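Local coordinates for protein chitinase A (Equisetum arvense, PDB 5BUM) that probably hydrolyses glycosidic bonds as a family 18 glycoside hydrolase, represented here by its LysM domain, a carbohydrate-binding module, at residues Y21-V25 against A26-S30; P33-C37 against D38-I42. All blocks are in the same frame, centred on the assembly; numbering follows the deposited sequence.

Contact 1: residues Y21-V25 against A26-S30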
ATOM      1  N   TYR A  21       6.701  16.794  -4.040  1.00 26.08           N
ATOM      2  CA  TYR A  21       7.912  16.559  -3.257  1.00 27.32           C
ATOM      3  C   TYR A  21       9.233  16.948  -3.978  1.00 29.29           C
ATOM      4  O   TYR A  21      10.318  16.761  -3.422  1.00 27.63           O
ATOM      5  CB  TYR A  21       7.914  15.116  -2.731  1.00 26.45           C
ATOM      6  CG  TYR A  21       6.920  14.958  -1.625  1.00 25.65           C
ATOM      7  CD1 TYR A  21       5.546  14.780  -1.893  1.00 24.65           C
ATOM      8  CD2 TYR A  21       7.321  15.086  -0.308  1.00 24.90           C
ATOM      9  CE1 TYR A  21       4.609  14.708  -0.861  1.00 25.44           C
ATOM     10  CE2 TYR A  21       6.399  15.008   0.723  1.00 26.73           C
ATOM     11  CZ  TYR A  21       5.055  14.793   0.459  1.00 26.84           C
ATOM     12  OH  TYR A  21       4.194  14.688   1.541  1.00 27.11           O
ATOM     13  N   GLY A  22       9.126  17.564  -5.156  1.00 30.62           N
ATOM     14  CA  GLY A  22      10.294  18.003  -5.926  1.00 33.63           C
ATOM     15  C   GLY A  22      11.036  16.896  -6.684  1.00 35.37           C
ATOM     16  O   GLY A  22      12.189  17.089  -7.142  1.00 41.45           O
ATOM     17  N   ILE A  23      10.389  15.738  -6.803  1.00 32.26           N
ATOM     18  CA  ILE A  23      10.933  14.558  -7.499  1.00 28.55           C
ATOM     19  C   ILE A  23      10.119  14.229  -8.748  1.00 29.05           C
ATOM     20  O   ILE A  23       9.057  14.808  -8.995  1.00 27.87           O
ATOM     21  CB  ILE A  23      10.957  13.300  -6.615  1.00 27.11           C
ATOM     22  CG1 ILE A  23       9.557  12.902  -6.143  1.00 25.07           C
ATOM     23  CG2 ILE A  23      11.829  13.524  -5.384  1.00 29.16           C
ATOM     24  CD1 ILE A  23       9.618  11.713  -5.197  1.00 24.32           C
ATOM     25  N   ASP A  24      10.626  13.290  -9.534  1.00 27.49           N
ATOM     26  CA  ASP A  24       9.897  12.820 -10.683  1.00 28.82           C
ATOM     27  C   ASP A  24       9.315  11.435 -10.378  1.00 29.43           C
ATOM     28  O   ASP A  24       9.627  10.796  -9.352  1.00 28.18           O
ATOM     29  CB  ASP A  24      10.778  12.824 -11.945  1.00 28.48           C
ATOM     30  CG  ASP A  24      12.036  11.935 -11.817  1.00 31.88           C
ATOM     31  OD1 ASP A  24      12.203  11.162 -10.834  1.00 32.34           O
ATOM     32  OD2 ASP A  24      12.889  12.042 -12.720  1.00 32.57           O
ATOM     33  N   VAL A  25       8.474  10.969 -11.290  1.00 28.30           N
ATOM     34  CA  VAL A  25       7.772   9.729 -11.055  1.00 27.25           C
ATOM     35  C   VAL A  25       8.716   8.573 -10.920  1.00 27.24           C
ATOM     36  O   VAL A  25       8.496   7.730 -10.059  1.00 29.51           O
ATOM     37  CB  VAL A  25       6.714   9.449 -12.108  1.00 25.32           C
ATOM     38  CG1 VAL A  25       6.193   8.039 -11.883  1.00 26.21           C
ATOM     39  CG2 VAL A  25       5.584  10.498 -11.983  1.00 24.25           C
ATOM     40  N   ALA A  26       9.766   8.520 -11.733  1.00 27.05           N
ATOM     41  CA  ALA A  26      10.741   7.389 -11.596  1.00 28.11           C
ATOM     42  C   ALA A  26      11.342   7.336 -10.224  1.00 26.96           C
ATOM     43  O   ALA A  26      11.519   6.268  -9.684  1.00 28.75           O
ATOM     44  CB  ALA A  26      11.878   7.488 -12.616  1.00 29.39           C
ATOM     45  N   THR A  27      11.681   8.494  -9.662  1.00 28.85           N
ATOM     46  CA  THR A  27      12.221   8.523  -8.306  1.00 28.38           C
ATOM     47  C   THR A  27      11.180   8.027  -7.328  1.00 29.16           C
ATOM     48  O   THR A  27      11.461   7.170  -6.511  1.00 30.76           O
ATOM     49  CB  THR A  27      12.703   9.913  -7.873  1.00 27.95           C
ATOM     50  OG1 THR A  27      13.666  10.410  -8.812  1.00 26.29           O
ATOM     51  CG2 THR A  27      13.362   9.841  -6.501  1.00 28.68           C
ATOM     52  N   LEU A  28       9.968   8.556  -7.415  1.00 29.93           N
ATOM     53  CA  LEU A  28       8.880   8.039  -6.593  1.00 28.35           C
ATOM     54  C   LEU A  28       8.833   6.516  -6.720  1.00 32.60           C
ATOM     55  O   LEU A  28       8.587   5.827  -5.716  1.00 36.39           O
ATOM     56  CB  LEU A  28       7.518   8.596  -7.067  1.00 25.87           C
ATOM     57  CG  LEU A  28       6.315   8.314  -6.172  1.00 23.95           C
ATOM     58  CD1 LEU A  28       6.606   8.847  -4.767  1.00 24.14           C
ATOM     59  CD2 LEU A  28       5.013   8.910  -6.711  1.00 23.42           C
ATOM     60  N   GLN A  29       8.994   5.994  -7.947  1.00 29.90           N
ATOM     61  CA  GLN A  29       8.932   4.542  -8.163  1.00 32.76           C
ATOM     62  C   GLN A  29      10.094   3.870  -7.493  1.00 32.82           C
ATOM     63  O   GLN A  29       9.909   2.888  -6.798  1.00 33.19           O
ATOM     64  CB  GLN A  29       8.906   4.157  -9.634  1.00 34.88           C
ATOM     65  CG  GLN A  29       7.498   4.226 -10.224  1.00 40.04           C
ATOM     66  CD  GLN A  29       7.473   4.274 -11.758  1.00 42.63           C
ATOM     67  OE1 GLN A  29       6.476   3.919 -12.379  1.00 39.67           O
ATOM     68  NE2 GLN A  29       8.568   4.732 -12.369  1.00 45.27           N
ATOM     69  N   SER A  30      11.289   4.419  -7.664  1.00 34.65           N
ATOM     70  CA  SER A  30      12.461   3.861  -7.023  1.00 35.10           C
ATOM     71  C   SER A  30      12.274   3.809  -5.481  1.00 37.15           C
ATOM     72  O   SER A  30      12.812   2.949  -4.789  1.00 40.58           O
ATOM     73  CB  SER A  30      13.644   4.725  -7.319  1.00 34.87           C
ATOM     74  OG  SER A  30      13.737   5.638  -6.234  1.00 40.79           O
TER
HETATM   75  O   HOH W   1      13.591  13.259  -8.956  1.00 34.57           O

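Contact 2: residues P33-C37 against D38-I42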
ATOM      1  N   PRO A  33       9.196   0.133  -4.226  1.00 48.01           N
ATOM      2  CA  PRO A  33       9.320  -1.093  -5.035  1.00 46.14           C
ATOM      3  C   PRO A  33       7.964  -1.685  -5.486  1.00 41.97           C
ATOM      4  O   PRO A  33       7.126  -2.064  -4.660  1.00 42.89           O
ATOM      5  CB  PRO A  33      10.055  -2.052  -4.078  1.00 47.90           C
ATOM      6  CG  PRO A  33      10.927  -1.149  -3.251  1.00 49.00           C
ATOM      7  CD  PRO A  33      10.061   0.078  -3.017  1.00 49.20           C
ATOM      8  N   GLY A  34       7.739  -1.722  -6.789  1.00 35.74           N
ATOM      9  CA  GLY A  34       6.522  -2.298  -7.340  1.00 35.82           C
ATOM     10  C   GLY A  34       5.327  -1.364  -7.403  1.00 35.91           C
ATOM     11  O   GLY A  34       4.221  -1.819  -7.713  1.00 36.17           O
ATOM     12  N   LEU A  35       5.519  -0.067  -7.118  1.00 35.53           N
ATOM     13  CA  LEU A  35       4.427   0.940  -7.278  1.00 32.89           C
ATOM     14  C   LEU A  35       3.703   0.765  -8.594  1.00 31.88           C
ATOM     15  O   LEU A  35       4.336   0.447  -9.592  1.00 38.54           O
ATOM     16  CB  LEU A  35       4.989   2.362  -7.183  1.00 31.18           C
ATOM     17  CG  LEU A  35       4.010   3.518  -7.344  1.00 28.79           C
ATOM     18  CD1 LEU A  35       2.853   3.379  -6.372  1.00 29.23           C
ATOM     19  CD2 LEU A  35       4.692   4.861  -7.147  1.00 26.98           C
ATOM     20  N   GLN A  36       2.380   0.916  -8.591  1.00 33.21           N
ATOM     21  CA  GLN A  36       1.590   0.871  -9.815  1.00 32.58           C
ATOM     22  C   GLN A  36       0.760   2.124  -9.918  1.00 32.73           C
ATOM     23  O   GLN A  36      -0.374   2.231  -9.325  1.00 27.28           O
ATOM     24  CB  GLN A  36       0.643  -0.324  -9.842  1.00 36.10           C
ATOM     25  CG  GLN A  36       1.327  -1.695  -9.935  1.00 38.71           C
ATOM     26  CD  GLN A  36       0.336  -2.863  -9.720  1.00 40.56           C
ATOM     27  OE1 GLN A  36       0.735  -3.929  -9.271  1.00 46.08           O
ATOM     28  NE2 GLN A  36      -0.947  -2.651 -10.015  1.00 38.17           N
ATOM     29  N   CYS A  37       1.302   3.064 -10.691  1.00 28.45           N
ATOM     30  CA  CYS A  37       0.685   4.397 -10.767  1.00 30.00           C
ATOM     31  C   CYS A  37      -0.703   4.348 -11.399  1.00 30.84           C
ATOM     32  O   CYS A  37      -1.529   5.219 -11.128  1.00 31.54           O
ATOM     33  CB  CYS A  37       1.637   5.375 -11.481  1.00 30.15           C
ATOM     34  SG  CYS A  37       3.108   5.790 -10.472  1.00 32.79           S
ATOM     35  N   ASP A  38      -0.991   3.308 -12.194  1.00 35.41           N
ATOM     36  CA  ASP A  38      -2.345   3.162 -12.795  1.00 39.34           C
ATOM     37  C   ASP A  38      -3.384   2.680 -11.829  1.00 40.31           C
ATOM     38  O   ASP A  38      -4.522   2.547 -12.208  1.00 46.75           O
ATOM     39  CB  ASP A  38      -2.373   2.259 -14.036  1.00 40.71           C
ATOM     40  CG  ASP A  38      -1.694   0.894 -13.845  1.00 43.07           C
ATOM     41  OD1 ASP A  38      -1.298   0.476 -12.740  1.00 45.63           O
ATOM     42  OD2 ASP A  38      -1.551   0.203 -14.877  1.00 49.03           O
ATOM     43  N   ASN A  39      -3.002   2.503 -10.570  1.00 41.73           N
ATOM     44  CA  ASN A  39      -3.747   1.677  -9.646  1.00 43.32           C
ATOM     45  C   ASN A  39      -3.446   2.024  -8.194  1.00 41.32           C
ATOM     46  O   ASN A  39      -3.158   1.150  -7.366  1.00 37.58           O
ATOM     47  CB  ASN A  39      -3.365   0.218  -9.906  1.00 44.10           C
ATOM     48  CG  ASN A  39      -4.223  -0.764  -9.124  1.00 43.52           C
ATOM     49  OD1 ASN A  39      -3.738  -1.836  -8.752  1.00 46.38           O
ATOM     50  ND2 ASN A  39      -5.495  -0.410  -8.872  1.00 38.10           N
ATOM     51  N   LEU A  40      -3.482   3.314  -7.904  1.00 36.50           N
ATOM     52  CA  LEU A  40      -3.236   3.775  -6.572  1.00 34.42           C
ATOM     53  C   LEU A  40      -4.510   3.583  -5.783  1.00 36.74           C
ATOM     54  O   LEU A  40      -5.614   3.782  -6.307  1.00 35.45           O
ATOM     55  CB  LEU A  40      -2.910   5.250  -6.595  1.00 32.97           C
ATOM     56  CG  LEU A  40      -1.641   5.658  -7.294  1.00 29.97           C
ATOM     57  CD1 LEU A  40      -1.540   7.166  -7.348  1.00 31.05           C
ATOM     58  CD2 LEU A  40      -0.475   5.070  -6.547  1.00 30.75           C
ATOM     59  N   GLN A  41      -4.344   3.237  -4.512  1.00 38.66           N
ATOM     60  CA  GLN A  41      -5.467   3.027  -3.573  1.00 40.31           C
ATOM     61  C   GLN A  41      -5.581   4.193  -2.574  1.00 38.48           C
ATOM     62  O   GLN A  41      -4.559   4.724  -2.080  1.00 35.83           O
ATOM     63  CB  GLN A  41      -5.189   1.754  -2.758  1.00 43.19           C
ATOM     64  CG  GLN A  41      -4.624   0.570  -3.546  1.00 42.92           C
ATOM     65  CD  GLN A  41      -5.605   0.083  -4.573  1.00 47.55           C
ATOM     66  OE1 GLN A  41      -5.254  -0.156  -5.720  1.00 55.72           O
ATOM     67  NE2 GLN A  41      -6.852  -0.023  -4.179  1.00 45.37           N
ATOM     68  N   ILE A  42      -6.799   4.565  -2.229  1.00 36.35           N
ATOM     69  CA  ILE A  42      -7.001   5.562  -1.190  1.00 39.15           C
ATOM     70  C   ILE A  42      -6.307   5.134   0.112  1.00 40.33           C
ATOM     71  O   ILE A  42      -6.381   3.974   0.505  1.00 45.75           O
ATOM     72  CB  ILE A  42      -8.503   5.830  -0.990  1.00 45.56           C
ATOM     73  CG1 ILE A  42      -9.004   6.795  -2.080  1.00 49.69           C
ATOM     74  CG2 ILE A  42      -8.774   6.464   0.352  1.00 48.97           C
ATOM     75  CD1 ILE A  42     -10.395   6.476  -2.565  1.00 53.45           C
TER
HETATM   76  O   HOH W   2      -4.068   5.601  -9.937  1.00 27.58           O

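Contact 1: residues Y21-V25 against A26-S30
Asp24 and Thr27 close the start of helix 25-30 with an N-cap. A single carboxylate oxygen, Asp24 OD1, takes both Thr27 donors: the hydroxyl OG1 at 2.6 Å on its syn side and the backbone N at 3.0 Å on its anti side, from opposite faces of the carboxylate plane. The two side chains cross at about a right angle, and Asp24 CG, tucked between its own backbone N and carbonyl carbon (chi1 59°), brings OD1 to both donors. A water links Asp24 N to Thr27 OG1. Along the same turn, Leu28 N donates almost straight to Asp24 O at 3.0 Å, while Gln29 N reaches Val25 O at 2.8 Å along a more bent line. Beside the cap, Ile23 sets CB against Thr27 CB at 4.0 Å and CD1 against Leu28 CD1 at 4.2 Å, while Ala18 and Ile17 of helix 14-21 back Ile23 and Leu28 respectively. A valine in place of Thr27 removes the hydroxyl, which would probably leave the water without one of its partners and the Asp24 carboxylate, held by one donor fewer, freer to turn. Upstream, Gly22 ends the preceding helix in a Schellman motif. The carboxylate at the N-terminal end of helix 25-30 probably interacts favourably with the helix dipole.

Contact 2: residues P33-C37 against D38-I42
Gln36 and Asn39 lay their side chains alongside one another, pointing the same way, with amide planes 28° apart. Gln36 NE2 comes to 3.2 Å from Asn39 OD1, but the angle is too poor for a hydrogen bond, and the amides meet as neighbours in packing. Each reaches this position by a different torsion: Asn39 CG lies anti to its backbone N (chi1 -172°), whereas Gln36 CG sits beside its own N and the chain then runs extended. The backbone bond between the two residues, Asn39 N to Gln36 O at 2.9 Å, closes a type I beta turn with Cys37 and Asp38 at its centre. Asp38 folds back so that OD1 lies 3.6 Å from Gln36 CB. A water bridges Cys37 O and Leu40 N. The leucines cross at a slant, Leu35 CD1 meeting Leu40 CD2 at 3.7 Å. Gln36 OE1 accepts a weak hydrogen bond from ND2 of Asn39 of the second subunit, so the amides take part in the dimer contact. Within the subunit, both leucines pack on Cys14 of helix 14-21, and the Cys14-Cys37 disulfide ties the turn to that helix. The whole loop lies between helix 25-30 and strand 45-47.

Contact 1 and contact 2 follow in series along the chain, their centres about 13 Å apart, and both belong to the LysM domain. The first opens helix 25-30; the second shapes the loop between that helix and strand 45-47, which pairs antiparallel with strand 5-7. They meet directly where Leu28 CG packs on Leu35 CD2 at 3.9 Å and Val25 CG1 on Cys37 SG at 4.1 Å. Helix 14-21 is common to both: it touches Ile23 and Leu28 of contact 1 and Leu35 and Leu40 of contact 2. Capped helix and disulfide-tied loop thus form successive parts of the beta-alpha-alpha-beta LysM fold, the carbohydrate-binding module of this chitinase.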